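Local coordinates for protein fructokinase (Vibrio cholerae serotype O1, PDB 5EYN) that phosphorylates fructose at the expense of ATP, acting as a PfkB-family sugar kinase that is caught here with fructose, ADP, beryllium trifluoride and calcium bound, at residues Ala121-Gln126 / Ala145-Pro150; Trp22-Ala27 / Leu139-Ile144; Phe64-Asn69 / Leu127-Ser132; Gly68-Gly73 / Val95-Thr100; Phe113-Lys118 / Glu177-Glu182. One frame throughout, in Å; residues are numbered along the deposited sequence.

Contact 1: residues Ala121-Gln126 / Ala145-Pro150; sequences ADQFLQ and ALANQP
Gln123 and Pro150 bury the most surface between the segments, and Asn148 adds the polar grip. The Gln123 chain bends at chi2 (-63°), swinging CD out of line with the carbons before it. Its OE1 accepts from Asn148 ND2 at 2.8 Å with an N-H...O angle of 158°, the donor tilted out of the carbonyl plane and the two amide groups turned almost perpendicular (89°). The other half of the amide works as a donor: NE2 lies 3.0 Å from Asp122 OD1 in a nearly straight bond within the amide plane, and it also reaches the backbone O of Ile144. Pro150, which follows a cis peptide bond, lies against the backbone next door. Its CD comes to 3.2 Å from Gln123 O, its CG to 3.7 Å from Phe124 CA, and CD also meets Phe124 CD2 obliquely at 3.8 Å. Asn148 is tied onward, ND2 to Val179 O and OD1 to Ser181 OG. The contact thus joins the loop ahead of strand 138-142 to the loop that leads into helix 151-165. With acceptors at NE2 and a donor at OE1, the buried Gln123 amide is fixed in rotation, since a flip would set like poles together.

Contact 2: residues Trp22-Ala27 / Leu139-Ile144; sequences WLTGDA and LHVCSI. With FRU (beta-D-fructofuranose), chain B.
The imidazole of His140 is approached obliquely by Leu23 CD1, which makes its closest contact, 3.5 Å, with His140 CB; ND1 of the ring is bonded to Ser170 OG. The indole of Trp22 turns outward and meets the ring of Phe133 with planes about 60° apart, while its NE1 bonds to Glu137. Of the Trp22 side chain, CB stays by Leu139, 3.9 Å from CD1. Between these side chains run strands 21-24 and 138-142, parallel neighbours inside the large sheet of the ribokinase-like fold, with Trp22 beside Leu139 and Leu23 beside His140. His140 N donates to Trp22 O at 2.9 Å, almost in line with the carbonyl, whereas the next bond, Thr24 N to His140 O, is weak at 3.5 Å. The backbones then diverge and a water takes over, donating to Thr24 O and accepting from Cys142 N at 2.8 Å. Thr24 CG2 and Val141 CG2 lie side by side, 4.0 Å apart. Past the strand ends the sugar site begins. Asp26 CG sits between its backbone N and carbonyl carbon (chi1 58°), and OD1 accepts a 2.6 Å bond from O1 of the bound fructose. Ile144 crosses the Asp26 side chain at about a right angle and brings CD1 to 3.8 Å from fructose C1.

Contact 3: residues Phe64-Asn69 / Leu127-Ser132; sequences FGRVGN and LSDIPS
Phe64 meets Pro131 from its first side-chain carbon onward: CB lies 3.9 Å from Pro131 CD. A chi1 of 70° sets CG between the backbone N and the carbonyl carbon, where it comes within 3.4 Å of the same Pro131 CD. That methylene stands over the middle of the ring, 3.5 Å from its centroid, in a CH-pi contact, and the two side chains cross at about a right angle. On one flank CD1 is 3.8 Å from Asp129 O and CE1 is 4.2 Å from Ile130 CG1; on the other, CD2 and CE2 meet Pro131 CG, and CZ at the tip still lies close to Pro131 CD. Two residues along, Arg66 extends its chain to grip Asp129 side-on. NE donates to OD1 at 2.7 Å, in the guanidinium plane and nearly straight (167°), and NH2 reaches OD2 at 3.2 Å, with a weak second bond to OD1. Guanidinium and carboxylate planes stand 44° apart. Arg66 NH1 has a second acidic partner in Asp93, and Asp129 OD1 also takes Gln126 N, so each of the buried charged groups has more than one partner. The loop ahead of strand 138-142 thus packs on Phe64 and Arg66 of strand 61-68, with Ala158 of helix 151-165 touching both Phe64 and Ile130, and His89 of strand 86-93 touching Phe64 and Pro131.

Contact 4: residues Gly68-Gly73 / Val95-Thr100; sequences GNDPFG and VHRTST
Asp70, the N-cap of helix 71-82, shares its carboxylate between the helix start and Thr98 in the segment that leads into strand 99-103. OD2 accepts the capping bond from Gly73 N at 2.8 Å and, through its syn lone pair, the hydroxyl of Thr98 OG1 at 2.7 Å. OD1 takes Thr98 N at 3.0 Å, nearly straight (166°), on its syn side, and Arg97 NH1 at 3.3 Å through the anti lone pair. This last pair is a salt bridge in which guanidinium and carboxylate planes stand 86° apart. Thr98 OG1 also accepts from Gly68 N at 2.8 Å. Thr100 OG1 lies at the edge of the Phe72 ring, 3.4 Å from CD2. Water joins Asn69 N to His96 O. The strongest polar partner of Arg97 is Glu178 of the second subunit, in a salt bridge with NH2; NE also bonds to Phe115 O of that subunit. With two donors on each oxygen, the buried Asp70 carboxylate is fully satisfied, and these donors, with the helix start, would probably favour the ionised form.

Contact 5: residues Phe113-Lys118 / Glu177-Glu182; sequences FTFMVK and EEVWSE. With FRU (beta-D-fructofuranose), chain B.
Phe115 touches Val179 and Glu178 on one hand and the bound fructose on the other: fructose C1 lies at its ring edge, in plane. Beside it Phe113 turns a ring face to the sugar, with fructose O2 above the ring centre and 3.5 Å from CD1. The next shell holds Phe115 in place. Val179 CG2 sits over the centre of one face, 3.6 Å from the ring centroid, a CH-pi contact. Glu178 OE2 lies at the ring edge, 3.6 Å from CD2, and accepts from Phe115 N at 2.9 Å in a nearly straight bond (173°) that arrives from above the carboxylate plane. The other oxygen, OE1, binds Lys118 NZ at 2.8 Å through its anti lone pair, and the same NZ donates to Glu178 O at 3.0 Å. A bend at chi3 (-57°) turns Lys118 CE out of line with CB, and the lysine and glutamate side chains cross at about a right angle. Further out, Arg97 of the second subunit forms a salt bridge with Glu178 OE1 and a hydrogen bond with Phe115 O. Strand 113-115 is an edge strand of the small four-stranded sheet; as in ribokinase and its relatives, such a sheet covers the sugar site like a lid and takes part in the dimer interface.

In the fold
From the N terminus, strand 21-24 opens contact 2, which closes a long loop at strand 138-142 and encloses contacts 3 and 4. These two start from the same region: contact 4 closes early, joining the start of helix 71-82 to strand 99-103, and contact 3 later, bringing the loop at 127-132 onto strand 61-68. Contact 1 crosses both contacts 2 and 3 and lies nested within contact 5, which runs from strand 113-115 to the loop at 177-182 and likewise crosses contacts 2 and 3. Contacts 2 and 3 share the large sheet, whereas 4 and 5 share the small one. Contacts 2 and 5 meet at the fructose, and contacts 4 and 5 both reach the second subunit.

Contact 1: residues Ala121-Gln126 / Ala145-Pro150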
# COMPACT_ATOMS: atom_id res chain seq x y z
N ALA A 121 7.89 6.47 4.16
CA ALA A 121 8.43 7.80 4.38
C ALA A 121 9.18 7.94 5.70
O ALA A 121 10.17 8.66 5.78
CB ALA A 121 7.29 8.81 4.33
N ASP A 122 8.67 7.29 6.74
CA ASP A 122 9.26 7.38 8.07
C ASP A 122 10.69 6.87 8.10
O ASP A 122 11.46 7.27 8.96
CB ASP A 122 8.39 6.60 9.08
CG ASP A 122 8.07 5.22 8.60
OD1 ASP A 122 8.72 4.26 9.05
OD2 ASP A 122 7.16 5.09 7.74
N GLN A 123 11.04 5.99 7.17
CA GLN A 123 12.40 5.46 7.10
C GLN A 123 13.42 6.50 6.65
O GLN A 123 14.64 6.27 6.74
CB GLN A 123 12.44 4.24 6.17
CG GLN A 123 11.61 3.08 6.68
CD GLN A 123 12.12 2.57 8.00
OE1 GLN A 123 13.14 1.91 8.06
NE2 GLN A 123 11.40 2.87 9.09
N PHE A 124 12.93 7.66 6.23
CA PHE A 124 13.78 8.74 5.75
C PHE A 124 13.88 9.92 6.72
O PHE A 124 14.31 11.00 6.34
CB PHE A 124 13.32 9.16 4.36
CG PHE A 124 13.49 8.06 3.37
CD1 PHE A 124 12.48 7.14 3.14
CD2 PHE A 124 14.69 7.90 2.70
CE1 PHE A 124 12.66 6.10 2.26
CE2 PHE A 124 14.87 6.87 1.83
CZ PHE A 124 13.86 5.97 1.59
N LEU A 125 13.52 9.68 7.97
CA LEU A 125 13.76 10.64 9.04
C LEU A 125 15.20 11.14 9.00
O LEU A 125 16.14 10.35 8.99
CB LEU A 125 13.47 10.00 10.40
CG LEU A 125 13.55 10.94 11.59
CD1 LEU A 125 12.27 11.74 11.70
CD2 LEU A 125 13.79 10.18 12.88
N GLN A 126 15.36 12.46 8.99
CA GLN A 126 16.67 13.11 8.97
C GLN A 126 17.01 13.73 10.31
O GLN A 126 16.14 13.97 11.15
CB GLN A 126 16.70 14.21 7.90
CG GLN A 126 16.43 13.70 6.50
CD GLN A 126 16.42 14.81 5.47
OE1 GLN A 126 16.67 15.98 5.79
NE2 GLN A 126 16.13 14.46 4.23
N ALA A 145 11.70 2.29 13.59
CA ALA A 145 12.48 3.51 13.38
C ALA A 145 13.96 3.21 13.19
O ALA A 145 14.68 4.03 12.64
CB ALA A 145 12.28 4.45 14.56
N LEU A 146 14.38 2.04 13.63
CA LEU A 146 15.76 1.60 13.52
C LEU A 146 15.98 0.68 12.34
O LEU A 146 17.07 0.19 12.15
CB LEU A 146 16.14 0.83 14.78
CG LEU A 146 15.81 1.54 16.10
CD1 LEU A 146 16.22 0.67 17.28
CD2 LEU A 146 16.48 2.91 16.17
N ALA A 147 14.95 0.41 11.54
CA ALA A 147 15.07 -0.65 10.55
C ALA A 147 16.03 -0.33 9.41
O ALA A 147 16.77 -1.20 8.98
CB ALA A 147 13.70 -1.06 10.00
N ASN A 148 15.96 0.90 8.89
CA ASN A 148 16.79 1.28 7.75
C ASN A 148 17.30 2.68 7.94
O ASN A 148 16.78 3.44 8.74
CB ASN A 148 15.99 1.21 6.46
CG ASN A 148 15.39 -0.15 6.23
OD1 ASN A 148 16.07 -1.08 5.79
ND2 ASN A 148 14.12 -0.26 6.51
N GLN A 149 18.36 3.01 7.21
CA GLN A 149 18.85 4.37 7.18
C GLN A 149 18.05 5.21 6.21
O GLN A 149 17.55 4.69 5.22
CB GLN A 149 20.31 4.38 6.72
CG GLN A 149 21.24 3.58 7.60
CD GLN A 149 21.41 4.19 8.98
OE1 GLN A 149 20.84 5.24 9.31
NE2 GLN A 149 22.15 3.50 9.82
N PRO A 150 17.97 6.53 6.44
CA PRO A 150 18.62 7.28 7.51
C PRO A 150 17.89 7.26 8.85
O PRO A 150 18.39 7.79 9.84
CB PRO A 150 18.66 8.71 6.96
CG PRO A 150 17.43 8.79 6.10
CD PRO A 150 17.34 7.43 5.45

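Contact 2: residues Trp22-Ala27 / Leu139-Ile144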
# COMPACT_ATOMS: atom_id res chain seq x y z
N TRP A 22 7.42 12.74 23.81
CA TRP A 22 7.67 12.75 22.38
C TRP A 22 7.61 11.33 21.86
O TRP A 22 8.19 10.42 22.45
CB TRP A 22 9.08 13.30 22.09
CG TRP A 22 9.25 14.77 22.27
CD1 TRP A 22 9.83 15.40 23.33
CD2 TRP A 22 8.84 15.81 21.36
NE1 TRP A 22 9.82 16.75 23.14
CE2 TRP A 22 9.22 17.03 21.94
CE3 TRP A 22 8.19 15.82 20.12
CZ2 TRP A 22 8.97 18.26 21.32
CZ3 TRP A 22 7.95 17.03 19.52
CH2 TRP A 22 8.34 18.23 20.11
N LEU A 23 6.92 11.17 20.74
CA LEU A 23 6.82 9.91 20.02
C LEU A 23 7.42 10.14 18.64
O LEU A 23 7.21 11.18 18.03
CB LEU A 23 5.35 9.47 19.88
CG LEU A 23 4.54 9.11 21.13
CD1 LEU A 23 5.26 8.17 22.04
CD2 LEU A 23 4.14 10.38 21.90
N THR A 24 8.17 9.18 18.15
CA THR A 24 8.71 9.26 16.81
C THR A 24 8.66 7.90 16.14
O THR A 24 8.70 6.88 16.82
CB THR A 24 10.15 9.80 16.81
OG1 THR A 24 10.63 9.95 15.48
CG2 THR A 24 11.12 8.88 17.56
N GLY A 25 8.53 7.90 14.82
CA GLY A 25 8.54 6.67 14.07
C GLY A 25 7.48 6.67 13.00
O GLY A 25 7.30 7.68 12.31
N ASP A 26 6.78 5.56 12.88
CA ASP A 26 5.86 5.32 11.77
C ASP A 26 4.41 5.52 12.15
O ASP A 26 3.89 4.81 13.00
CB ASP A 26 6.05 3.92 11.19
CG ASP A 26 5.85 2.79 12.21
OD1 ASP A 26 5.19 1.77 11.83
OD2 ASP A 26 6.38 2.87 13.35
N ALA A 27 3.79 6.50 11.52
CA ALA A 27 2.35 6.61 11.45
C ALA A 27 1.91 5.84 10.20
O ALA A 27 2.48 6.03 9.13
CB ALA A 27 1.93 8.06 11.38
N LEU A 139 10.99 10.39 25.56
CA LEU A 139 11.01 10.02 24.15
C LEU A 139 10.72 8.53 24.07
O LEU A 139 11.40 7.74 24.72
CB LEU A 139 12.39 10.30 23.54
CG LEU A 139 12.60 9.82 22.10
CD1 LEU A 139 11.74 10.58 21.15
CD2 LEU A 139 14.07 9.96 21.74
N HIS A 140 9.71 8.15 23.28
CA HIS A 140 9.41 6.74 23.05
C HIS A 140 9.65 6.36 21.60
O HIS A 140 9.25 7.08 20.68
CB HIS A 140 7.96 6.44 23.42
CG HIS A 140 7.57 5.03 23.20
ND1 HIS A 140 8.02 4.00 24.00
CD2 HIS A 140 6.81 4.45 22.23
CE1 HIS A 140 7.53 2.85 23.55
NE2 HIS A 140 6.78 3.10 22.48
N VAL A 141 10.30 5.21 21.43
CA VAL A 141 10.77 4.69 20.15
C VAL A 141 10.42 3.21 20.03
O VAL A 141 10.45 2.49 21.03
CB VAL A 141 12.34 4.86 20.04
CG1 VAL A 141 12.91 4.26 18.76
CG2 VAL A 141 12.73 6.32 20.19
N CYS A 142 10.13 2.77 18.80
CA CYS A 142 9.97 1.36 18.45
C CYS A 142 10.98 0.97 17.39
O CYS A 142 11.60 1.83 16.76
CB CYS A 142 8.56 1.06 17.94
SG CYS A 142 7.24 1.40 19.14
N SER A 143 11.16 -0.32 17.17
CA SER A 143 12.25 -0.75 16.31
C SER A 143 12.09 -0.44 14.84
O SER A 143 13.10 -0.42 14.14
CB SER A 143 12.55 -2.23 16.49
OG SER A 143 11.53 -3.01 15.93
N ILE A 144 10.90 -0.20 14.33
CA ILE A 144 10.78 0.13 12.93
C ILE A 144 11.60 1.39 12.63
O ILE A 144 12.16 1.53 11.54
CB ILE A 144 9.31 0.25 12.49
CG1 ILE A 144 8.78 -1.14 12.17
CG2 ILE A 144 9.16 1.17 11.27
CD1 ILE A 144 7.33 -1.16 11.73
C1 FRU B . 3.70 -0.99 12.91
C2 FRU B . 2.41 -1.68 13.34
C3 FRU B . 1.11 -1.06 12.88
C4 FRU B . 0.17 -1.23 14.03
C5 FRU B . 1.11 -1.24 15.18
C6 FRU B . 0.67 -2.10 16.34
O1 FRU B . 3.83 0.26 13.50
O2 FRU B . 2.48 -2.99 12.86
O3 FRU B . 0.73 -1.68 11.69
O4 FRU B . -0.74 -0.19 14.17
O5 FRU B . 2.38 -1.67 14.73
O6 FRU B . 1.60 -2.08 17.39
O HOH W 1 9.09 4.25 16.68

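Contact 3: residues Phe64-Asn69 / Leu127-Ser132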
# COMPACT_ATOMS: atom_id res chain seq x y z
N PHE A 64 7.01 13.45 16.24
CA PHE A 64 7.87 13.90 15.15
C PHE A 64 8.24 12.75 14.26
O PHE A 64 8.53 11.64 14.73
CB PHE A 64 9.11 14.69 15.64
CG PHE A 64 10.18 13.88 16.35
CD1 PHE A 64 11.28 13.39 15.65
CD2 PHE A 64 10.13 13.69 17.72
CE1 PHE A 64 12.30 12.70 16.32
CE2 PHE A 64 11.15 12.99 18.38
CZ PHE A 64 12.24 12.51 17.67
N GLY A 65 8.22 13.00 12.97
CA GLY A 65 8.49 11.96 12.00
C GLY A 65 8.05 12.38 10.62
O GLY A 65 7.69 13.53 10.39
N ARG A 66 8.13 11.43 9.69
CA ARG A 66 7.71 11.67 8.31
C ARG A 66 6.64 10.70 7.89
O ARG A 66 6.73 9.50 8.14
CB ARG A 66 8.86 11.50 7.33
CG ARG A 66 9.95 12.52 7.48
CD ARG A 66 10.99 12.44 6.39
NE ARG A 66 11.97 13.48 6.62
CZ ARG A 66 12.43 14.33 5.71
NH1 ARG A 66 12.01 14.27 4.45
NH2 ARG A 66 13.33 15.24 6.07
N VAL A 67 5.62 11.24 7.23
CA VAL A 67 4.71 10.45 6.42
C VAL A 67 4.82 10.90 4.98
O VAL A 67 5.61 11.78 4.66
CB VAL A 67 3.26 10.59 6.90
CG1 VAL A 67 3.08 9.91 8.25
CG2 VAL A 67 2.83 12.06 6.93
N GLY A 68 4.07 10.26 4.09
CA GLY A 68 4.11 10.65 2.70
C GLY A 68 3.14 11.76 2.37
O GLY A 68 2.15 11.96 3.08
N ASN A 69 3.43 12.47 1.29
CA ASN A 69 2.53 13.45 0.72
C ASN A 69 1.50 12.71 -0.11
O ASN A 69 1.58 12.66 -1.34
CB ASN A 69 3.30 14.44 -0.13
CG ASN A 69 2.45 15.59 -0.60
OD1 ASN A 69 1.30 15.73 -0.20
ND2 ASN A 69 3.02 16.43 -1.46
N LEU A 127 18.29 14.05 10.51
CA LEU A 127 18.71 14.68 11.74
C LEU A 127 17.98 16.00 11.97
O LEU A 127 17.64 16.34 13.10
CB LEU A 127 20.21 14.91 11.74
CG LEU A 127 21.06 13.65 11.84
CD1 LEU A 127 22.52 14.00 11.60
CD2 LEU A 127 20.86 12.99 13.20
N SER A 128 17.71 16.73 10.90
CA SER A 128 17.06 18.03 11.04
C SER A 128 15.57 17.91 11.38
O SER A 128 14.94 18.92 11.68
CB SER A 128 17.24 18.85 9.77
OG SER A 128 16.66 18.20 8.65
N ASP A 129 15.02 16.70 11.35
CA ASP A 129 13.63 16.51 11.74
C ASP A 129 13.46 16.44 13.25
O ASP A 129 12.34 16.49 13.75
CB ASP A 129 13.08 15.21 11.15
CG ASP A 129 13.01 15.22 9.64
OD1 ASP A 129 13.02 14.11 9.07
OD2 ASP A 129 12.92 16.30 9.01
N ILE A 130 14.55 16.31 13.99
CA ILE A 130 14.45 16.12 15.42
C ILE A 130 14.17 17.48 16.07
O ILE A 130 14.86 18.44 15.80
CB ILE A 130 15.76 15.56 16.00
CG1 ILE A 130 16.11 14.22 15.34
CG2 ILE A 130 15.65 15.42 17.50
CD1 ILE A 130 17.53 13.77 15.62
N PRO A 131 13.14 17.56 16.93
CA PRO A 131 12.79 18.82 17.59
C PRO A 131 13.63 19.05 18.83
O PRO A 131 14.39 18.19 19.26
CB PRO A 131 11.33 18.62 17.98
CG PRO A 131 11.22 17.17 18.21
CD PRO A 131 12.17 16.50 17.24
N SER A 132 13.51 20.25 19.39
CA SER A 132 14.26 20.57 20.60
C SER A 132 13.63 19.86 21.78
O SER A 132 12.40 19.86 21.95
CB SER A 132 14.26 22.08 20.83
OG SER A 132 12.93 22.52 21.07

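Contact 4: residues Gly68-Gly73 / Val95-Thr100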
# COMPACT_ATOMS: atom_id res chain seq x y z
N GLY A 68 4.07 10.26 4.09
CA GLY A 68 4.11 10.65 2.70
C GLY A 68 3.14 11.76 2.37
O GLY A 68 2.15 11.96 3.08
N ASN A 69 3.43 12.47 1.29
CA ASN A 69 2.53 13.45 0.72
C ASN A 69 1.50 12.71 -0.11
O ASN A 69 1.58 12.66 -1.34
CB ASN A 69 3.30 14.44 -0.13
CG ASN A 69 2.45 15.59 -0.60
OD1 ASN A 69 1.30 15.73 -0.20
ND2 ASN A 69 3.02 16.43 -1.46
N ASP A 70 0.55 12.10 0.59
CA ASP A 70 -0.47 11.28 -0.03
C ASP A 70 -1.67 11.28 0.90
O ASP A 70 -1.59 11.77 2.03
CB ASP A 70 0.05 9.85 -0.29
CG ASP A 70 0.78 9.26 0.89
OD1 ASP A 70 1.96 8.89 0.73
OD2 ASP A 70 0.18 9.17 1.98
N PRO A 71 -2.81 10.75 0.42
CA PRO A 71 -4.01 10.82 1.25
C PRO A 71 -3.83 10.12 2.59
O PRO A 71 -4.37 10.59 3.58
CB PRO A 71 -5.06 10.11 0.38
CG PRO A 71 -4.63 10.40 -1.01
CD PRO A 71 -3.12 10.31 -0.96
N PHE A 72 -3.07 9.04 2.64
CA PHE A 72 -2.89 8.33 3.90
C PHE A 72 -2.08 9.17 4.89
O PHE A 72 -2.37 9.20 6.10
CB PHE A 72 -2.24 6.97 3.68
CG PHE A 72 -3.17 5.92 3.13
CD1 PHE A 72 -4.50 6.21 2.83
CD2 PHE A 72 -2.71 4.64 2.94
CE1 PHE A 72 -5.33 5.22 2.34
CE2 PHE A 72 -3.54 3.66 2.44
CZ PHE A 72 -4.85 3.95 2.13
N GLY A 73 -1.07 9.88 4.39
CA GLY A 73 -0.28 10.73 5.25
C GLY A 73 -1.10 11.88 5.79
O GLY A 73 -0.98 12.24 6.97
N VAL A 95 9.04 12.42 -1.47
CA VAL A 95 9.11 11.34 -2.45
C VAL A 95 8.42 10.06 -2.01
O VAL A 95 7.73 9.41 -2.79
CB VAL A 95 10.60 11.03 -2.78
CG1 VAL A 95 10.74 9.72 -3.55
CG2 VAL A 95 11.23 12.19 -3.55
N HIS A 96 8.60 9.68 -0.76
CA HIS A 96 8.20 8.36 -0.31
C HIS A 96 6.79 8.34 0.27
O HIS A 96 6.30 9.32 0.78
CB HIS A 96 9.23 7.86 0.70
CG HIS A 96 10.61 7.80 0.13
ND1 HIS A 96 11.01 6.78 -0.70
CD2 HIS A 96 11.66 8.65 0.23
CE1 HIS A 96 12.26 7.00 -1.08
NE2 HIS A 96 12.68 8.13 -0.52
N ARG A 97 6.16 7.18 0.18
CA ARG A 97 4.77 6.99 0.54
C ARG A 97 4.60 6.60 2.01
O ARG A 97 5.47 6.01 2.64
CB ARG A 97 4.18 5.91 -0.36
CG ARG A 97 3.96 6.39 -1.78
CD ARG A 97 2.61 7.04 -1.87
NE ARG A 97 2.42 7.79 -3.09
CZ ARG A 97 2.63 9.09 -3.22
NH1 ARG A 97 3.07 9.81 -2.19
NH2 ARG A 97 2.42 9.67 -4.39
N THR A 98 3.44 6.95 2.54
CA THR A 98 3.02 6.55 3.87
C THR A 98 2.89 5.04 4.01
O THR A 98 2.36 4.35 3.13
CB THR A 98 1.69 7.19 4.22
OG1 THR A 98 1.81 8.60 4.07
CG2 THR A 98 1.24 6.85 5.63
N SER A 99 3.40 4.54 5.12
CA SER A 99 3.30 3.12 5.42
C SER A 99 1.84 2.66 5.37
O SER A 99 0.94 3.29 5.94
CB SER A 99 3.88 2.83 6.79
OG SER A 99 3.82 1.45 7.06
N THR A 100 1.64 1.52 4.72
CA THR A 100 0.34 0.90 4.52
C THR A 100 0.47 -0.55 4.88
O THR A 100 1.26 -1.27 4.29
CB THR A 100 -0.10 1.04 3.06
OG1 THR A 100 -0.13 2.42 2.71
CG2 THR A 100 -1.48 0.46 2.84
O HOH W 2 5.71 11.64 -0.43

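Contact 5: residues Phe113-Lys118 / Glu177-Glu182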
# COMPACT_ATOMS: atom_id res chain seq x y z
N PHE A 113 0.71 -8.79 10.37
CA PHE A 113 0.92 -7.61 9.53
C PHE A 113 1.70 -7.91 8.26
O PHE A 113 2.67 -8.64 8.29
CB PHE A 113 1.69 -6.54 10.30
CG PHE A 113 1.03 -6.11 11.57
CD1 PHE A 113 1.64 -6.35 12.78
CD2 PHE A 113 -0.20 -5.47 11.56
CE1 PHE A 113 1.04 -5.96 13.96
CE2 PHE A 113 -0.80 -5.07 12.75
CZ PHE A 113 -0.19 -5.32 13.95
N THR A 114 1.25 -7.33 7.15
CA THR A 114 2.03 -7.30 5.93
C THR A 114 2.28 -5.84 5.57
O THR A 114 1.33 -5.07 5.37
CB THR A 114 1.28 -7.95 4.76
OG1 THR A 114 0.96 -9.31 5.08
CG2 THR A 114 2.13 -7.93 3.49
N PHE A 115 3.55 -5.47 5.49
CA PHE A 115 3.94 -4.10 5.16
C PHE A 115 4.03 -3.91 3.66
O PHE A 115 4.88 -4.51 3.00
CB PHE A 115 5.26 -3.77 5.85
CG PHE A 115 5.11 -3.64 7.33
CD1 PHE A 115 5.02 -2.39 7.92
CD2 PHE A 115 4.98 -4.76 8.13
CE1 PHE A 115 4.81 -2.27 9.28
CE2 PHE A 115 4.78 -4.63 9.48
CZ PHE A 115 4.69 -3.40 10.06
N MET A 116 3.13 -3.11 3.10
CA MET A 116 3.10 -2.93 1.66
C MET A 116 4.07 -1.88 1.14
O MET A 116 4.43 -1.90 -0.04
CB MET A 116 1.70 -2.60 1.17
CG MET A 116 0.68 -3.68 1.46
SD MET A 116 1.11 -5.30 0.85
CE MET A 116 1.09 -4.99 -0.92
N VAL A 117 4.49 -0.96 2.01
CA VAL A 117 5.36 0.14 1.59
C VAL A 117 6.68 0.02 2.33
O VAL A 117 6.77 0.27 3.54
CB VAL A 117 4.70 1.52 1.86
CG1 VAL A 117 5.59 2.64 1.36
CG2 VAL A 117 3.34 1.60 1.20
N LYS A 118 7.72 -0.34 1.58
CA LYS A 118 9.05 -0.58 2.11
C LYS A 118 10.06 -0.06 1.10
O LYS A 118 10.15 -0.59 0.01
CB LYS A 118 9.26 -2.09 2.30
CG LYS A 118 8.32 -2.71 3.33
CD LYS A 118 8.75 -4.10 3.75
CE LYS A 118 8.86 -5.04 2.58
NZ LYS A 118 9.18 -6.42 3.04
N GLU A 177 10.02 -7.75 11.50
CA GLU A 177 11.26 -8.08 10.80
C GLU A 177 11.23 -7.71 9.34
O GLU A 177 12.25 -7.30 8.79
CB GLU A 177 11.58 -9.58 10.93
CG GLU A 177 12.92 -10.00 10.36
CD GLU A 177 13.15 -11.48 10.54
OE1 GLU A 177 12.40 -12.28 9.93
OE2 GLU A 177 14.06 -11.85 11.31
N GLU A 178 10.07 -7.86 8.68
CA GLU A 178 10.06 -7.69 7.23
C GLU A 178 10.37 -6.26 6.79
O GLU A 178 10.70 -6.02 5.63
CB GLU A 178 8.74 -8.13 6.62
CG GLU A 178 7.62 -7.10 6.75
CD GLU A 178 6.57 -7.26 5.65
OE1 GLU A 178 6.87 -7.10 4.43
OE2 GLU A 178 5.44 -7.58 6.00
N VAL A 179 10.27 -5.31 7.71
CA VAL A 179 10.55 -3.92 7.38
C VAL A 179 12.06 -3.67 7.18
O VAL A 179 12.46 -2.69 6.54
CB VAL A 179 9.97 -3.01 8.51
CG1 VAL A 179 10.31 -1.54 8.32
CG2 VAL A 179 8.48 -3.20 8.59
N TRP A 180 12.90 -4.54 7.74
CA TRP A 180 14.35 -4.41 7.68
C TRP A 180 14.86 -4.88 6.33
O TRP A 180 14.64 -6.02 5.95
CB TRP A 180 14.99 -5.25 8.79
CG TRP A 180 14.63 -4.76 10.15
CD1 TRP A 180 13.39 -4.76 10.72
CD2 TRP A 180 15.50 -4.15 11.09
NE1 TRP A 180 13.45 -4.19 11.96
CE2 TRP A 180 14.73 -3.79 12.21
CE3 TRP A 180 16.87 -3.85 11.10
CZ2 TRP A 180 15.27 -3.18 13.33
CZ3 TRP A 180 17.41 -3.24 12.22
CH2 TRP A 180 16.61 -2.90 13.31
N SER A 181 15.56 -4.02 5.61
CA SER A 181 16.18 -4.46 4.37
C SER A 181 17.32 -5.45 4.66
O SER A 181 17.61 -6.30 3.81
CB SER A 181 16.61 -3.27 3.52
OG SER A 181 17.71 -2.58 4.05
N GLU A 182 17.92 -5.34 5.85
CA GLU A 182 18.98 -6.23 6.31
C GLU A 182 18.52 -6.86 7.61
O GLU A 182 18.89 -6.40 8.69
CB GLU A 182 20.26 -5.43 6.56
CG GLU A 182 20.72 -4.56 5.39
CD GLU A 182 21.29 -5.35 4.23
OE1 GLU A 182 21.63 -6.54 4.41
OE2 GLU A 182 21.40 -4.77 3.13
C1 FRU B . 3.70 -0.99 12.91
C2 FRU B . 2.41 -1.68 13.34
C3 FRU B . 1.11 -1.06 12.88
C4 FRU B . 0.17 -1.23 14.03
C5 FRU B . 1.11 -1.24 15.18
C6 FRU B . 0.67 -2.10 16.34
O1 FRU B . 3.83 0.26 13.50
O2 FRU B . 2.48 -2.99 12.86
O3 FRU B . 0.73 -1.68 11.69
O4 FRU B . -0.74 -0.19 14.17
O5 FRU B . 2.38 -1.67 14.73
O6 FRU B . 1.60 -2.08 17.39
O HOH W 3 4.09 -10.39 7.37